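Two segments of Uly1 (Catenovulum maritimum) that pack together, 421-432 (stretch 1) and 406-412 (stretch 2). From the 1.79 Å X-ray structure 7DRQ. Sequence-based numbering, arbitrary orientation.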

# COMPACT_ATOMS: atom_id res chain seq x y z
N VAL A 421 20.79 -2.77 2.35
CA VAL A 421 20.14 -3.93 1.74
C VAL A 421 20.74 -5.18 2.35
O VAL A 421 21.97 -5.35 2.35
CB VAL A 421 20.32 -3.96 0.21
CG1 VAL A 421 19.64 -5.21 -0.36
CG2 VAL A 421 19.77 -2.69 -0.43
N GLU A 422 19.89 -6.06 2.87
CA GLU A 422 20.29 -7.40 3.29
C GLU A 422 19.69 -8.39 2.32
O GLU A 422 18.57 -8.20 1.85
CB GLU A 422 19.81 -7.69 4.70
CG GLU A 422 20.19 -6.60 5.68
CD GLU A 422 21.14 -7.06 6.74
OE1 GLU A 422 21.52 -6.20 7.57
OE2 GLU A 422 21.49 -8.26 6.76
N GLN A 423 20.43 -9.45 2.00
CA GLN A 423 20.00 -10.36 0.95
C GLN A 423 20.15 -11.79 1.43
O GLN A 423 21.10 -12.13 2.13
CB GLN A 423 20.81 -10.11 -0.33
CG GLN A 423 21.12 -11.30 -1.18
CD GLN A 423 22.14 -10.96 -2.26
OE1 GLN A 423 22.18 -9.83 -2.75
NE2 GLN A 423 22.98 -11.92 -2.62
N ALA A 424 19.19 -12.63 1.05
CA ALA A 424 19.22 -14.06 1.35
C ALA A 424 18.77 -14.82 0.11
O ALA A 424 17.91 -14.35 -0.64
CB ALA A 424 18.31 -14.43 2.53
N LYS A 425 19.37 -15.99 -0.11
CA LYS A 425 18.86 -16.86 -1.17
C LYS A 425 17.44 -17.28 -0.83
O LYS A 425 17.14 -17.61 0.32
CB LYS A 425 19.75 -18.10 -1.32
CG LYS A 425 19.21 -19.13 -2.33
CD LYS A 425 20.32 -19.93 -2.99
CE LYS A 425 19.80 -20.78 -4.14
NZ LYS A 425 18.45 -20.36 -4.61
N GLY A 426 16.55 -17.24 -1.83
CA GLY A 426 15.18 -17.65 -1.59
C GLY A 426 15.13 -19.05 -1.04
O GLY A 426 16.00 -19.88 -1.37
N GLY A 427 14.14 -19.35 -0.19
CA GLY A 427 14.06 -20.64 0.44
C GLY A 427 14.94 -20.81 1.65
O GLY A 427 15.00 -21.91 2.21
N THR A 428 15.62 -19.74 2.08
CA THR A 428 16.52 -19.78 3.23
C THR A 428 16.24 -18.62 4.16
O THR A 428 15.49 -17.70 3.84
CB THR A 428 18.00 -19.74 2.80
OG1 THR A 428 18.38 -18.38 2.50
CG2 THR A 428 18.26 -20.64 1.59
N ASN A 429 16.89 -18.66 5.32
CA ASN A 429 16.87 -17.56 6.29
C ASN A 429 18.28 -16.99 6.50
O ASN A 429 18.59 -16.47 7.58
CB ASN A 429 16.27 -18.04 7.61
CG ASN A 429 16.05 -16.92 8.62
OD1 ASN A 429 15.59 -15.82 8.27
ND2 ASN A 429 16.39 -17.19 9.87
N ASP A 430 19.13 -17.05 5.48
CA ASP A 430 20.55 -16.72 5.66
C ASP A 430 20.84 -15.37 5.00
O ASP A 430 21.27 -15.30 3.84
CB ASP A 430 21.43 -17.82 5.09
CG ASP A 430 21.29 -19.12 5.85
OD1 ASP A 430 21.23 -19.08 7.10
OD2 ASP A 430 21.24 -20.18 5.20
N PHE A 431 20.62 -14.31 5.76
CA PHE A 431 20.82 -12.96 5.26
C PHE A 431 22.24 -12.49 5.50
O PHE A 431 22.88 -12.84 6.50
CB PHE A 431 19.84 -11.99 5.92
CG PHE A 431 18.43 -12.17 5.47
CD1 PHE A 431 17.61 -13.11 6.08
CD2 PHE A 431 17.92 -11.42 4.41
CE1 PHE A 431 16.29 -13.29 5.65
CE2 PHE A 431 16.60 -11.59 3.98
CZ PHE A 431 15.79 -12.53 4.60
N THR A 432 22.74 -11.69 4.56
CA THR A 432 23.98 -10.95 4.73
C THR A 432 23.78 -9.53 4.24
O THR A 432 23.03 -9.29 3.29
CB THR A 432 25.14 -11.60 3.97
OG1 THR A 432 24.85 -11.60 2.57
CG2 THR A 432 25.38 -13.02 4.42
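Stretch 2, residues 406-412: GENIYII

Neighbouring antiparallel strands illustrate how a backbone register fixes the side-chain problem that rotamers must then solve. In Uly1, residues 408-412 run extended against strand 421-425, their N-to-C directions 157° apart and their axes approaching to 4.6 Å. Two hydrogen-bonded pairs set the register: Glu-422 N donates to Ile-411 O (2.8 Å) and Ile-411 N to Glu-422 O (2.9 Å), while Ala-424 N reaches Ile-409 O (3.0 Å) and Ile-409 N reaches Ala-424 O (2.9 Å). Just past the strand pairing, in the type II turn that begins at Lys-425, Gly-426 N donates to Glu-407 O at 2.9 Å; a CB on this glycine would lie only 3.1 Å from that same oxygen.

Alternation sends Ile-409 and Ile-411 to the face shared with Glu-422 and Ala-424, and Phe-431 joins them there. Ile-409 adopts chi1 p with chi2 t, which places its CG1 4.0 Å from Ala-424 CB and extends its CD1 to within 3.6 Å of Phe-431 CZ. Ile-411 instead takes chi1 m and chi2 t, laying its CD1 over one face of the Phe-431 ring, 3.9 Å from the centroid in a CH-pi contact. Different rotamers thus bring both isoleucine termini to one aromatic side chain.

On the other face Tyr-410, chi1 m and chi2 -90°, brings its CD1 within 3.5 Å of Val-421 CG1, and Val-421, with chi1 t, also sets its CG2 4.2 Å from Ile-412 CG1. A water links Tyr-410 OH (2.4 Å) to Gln-423 OE1 (2.8 Å), donating to the latter.

The CA-to-CB bond of Lys-425 points away from stretch 2, but the extended chain (chi1 to chi3 all t) runs toward Glu-407, and with chi4 off its well at 16° NZ forms a salt bridge with Glu-407 OE1; at 3.3 Å the hydrogen bond within it is weak.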

# COMPACT_ATOMS: atom_id res chain seq x y z
N GLY A 406 15.43 -11.79 -8.82
CA GLY A 406 16.26 -12.94 -9.14
C GLY A 406 16.00 -14.07 -8.18
O GLY A 406 14.86 -14.31 -7.76
N GLU A 407 17.06 -14.77 -7.78
CA GLU A 407 16.88 -15.88 -6.87
C GLU A 407 16.80 -15.46 -5.41
O GLU A 407 16.74 -16.34 -4.53
CB GLU A 407 18.03 -16.89 -7.04
CG GLU A 407 19.38 -16.37 -6.60
CD GLU A 407 20.43 -17.47 -6.53
OE1 GLU A 407 20.11 -18.63 -6.83
OE2 GLU A 407 21.58 -17.17 -6.17
N ASN A 408 16.79 -14.16 -5.11
CA ASN A 408 16.98 -13.68 -3.74
C ASN A 408 15.73 -13.04 -3.16
O ASN A 408 14.81 -12.63 -3.87
CB ASN A 408 18.12 -12.66 -3.68
CG ASN A 408 19.44 -13.24 -4.11
OD1 ASN A 408 19.83 -14.32 -3.65
ND2 ASN A 408 20.13 -12.55 -5.01
N ILE A 409 15.72 -12.96 -1.83
CA ILE A 409 14.82 -12.06 -1.11
C ILE A 409 15.68 -11.00 -0.42
O ILE A 409 16.87 -11.19 -0.18
CB ILE A 409 13.92 -12.79 -0.09
CG1 ILE A 409 14.78 -13.55 0.93
CG2 ILE A 409 12.93 -13.70 -0.81
CD1 ILE A 409 13.95 -14.22 2.07
N TYR A 410 15.04 -9.88 -0.10
CA TYR A 410 15.77 -8.73 0.42
C TYR A 410 15.01 -8.09 1.58
O TYR A 410 13.78 -8.00 1.55
CB TYR A 410 15.99 -7.65 -0.64
CG TYR A 410 16.77 -8.12 -1.83
CD1 TYR A 410 18.16 -8.03 -1.85
CD2 TYR A 410 16.12 -8.65 -2.94
CE1 TYR A 410 18.88 -8.45 -2.95
CE2 TYR A 410 16.85 -9.08 -4.04
CZ TYR A 410 18.22 -8.97 -4.03
OH TYR A 410 18.94 -9.40 -5.12
N ILE A 411 15.78 -7.64 2.58
CA ILE A 411 15.34 -6.66 3.56
C ILE A 411 15.99 -5.34 3.17
O ILE A 411 17.19 -5.29 2.91
CB ILE A 411 15.75 -7.07 4.99
CG1 ILE A 411 15.00 -8.32 5.43
CG2 ILE A 411 15.51 -5.92 5.97
CD1 ILE A 411 15.71 -9.05 6.57
N ILE A 412 15.19 -4.28 3.08
CA ILE A 412 15.66 -2.97 2.65
C ILE A 412 15.15 -1.95 3.65
O ILE A 412 13.95 -1.91 3.95
CB ILE A 412 15.19 -2.63 1.22
CG1 ILE A 412 15.72 -3.67 0.22
CG2 ILE A 412 15.60 -1.20 0.83
CD1 ILE A 412 14.97 -3.67 -1.11
O HOH W 1 21.31 -8.93 -5.30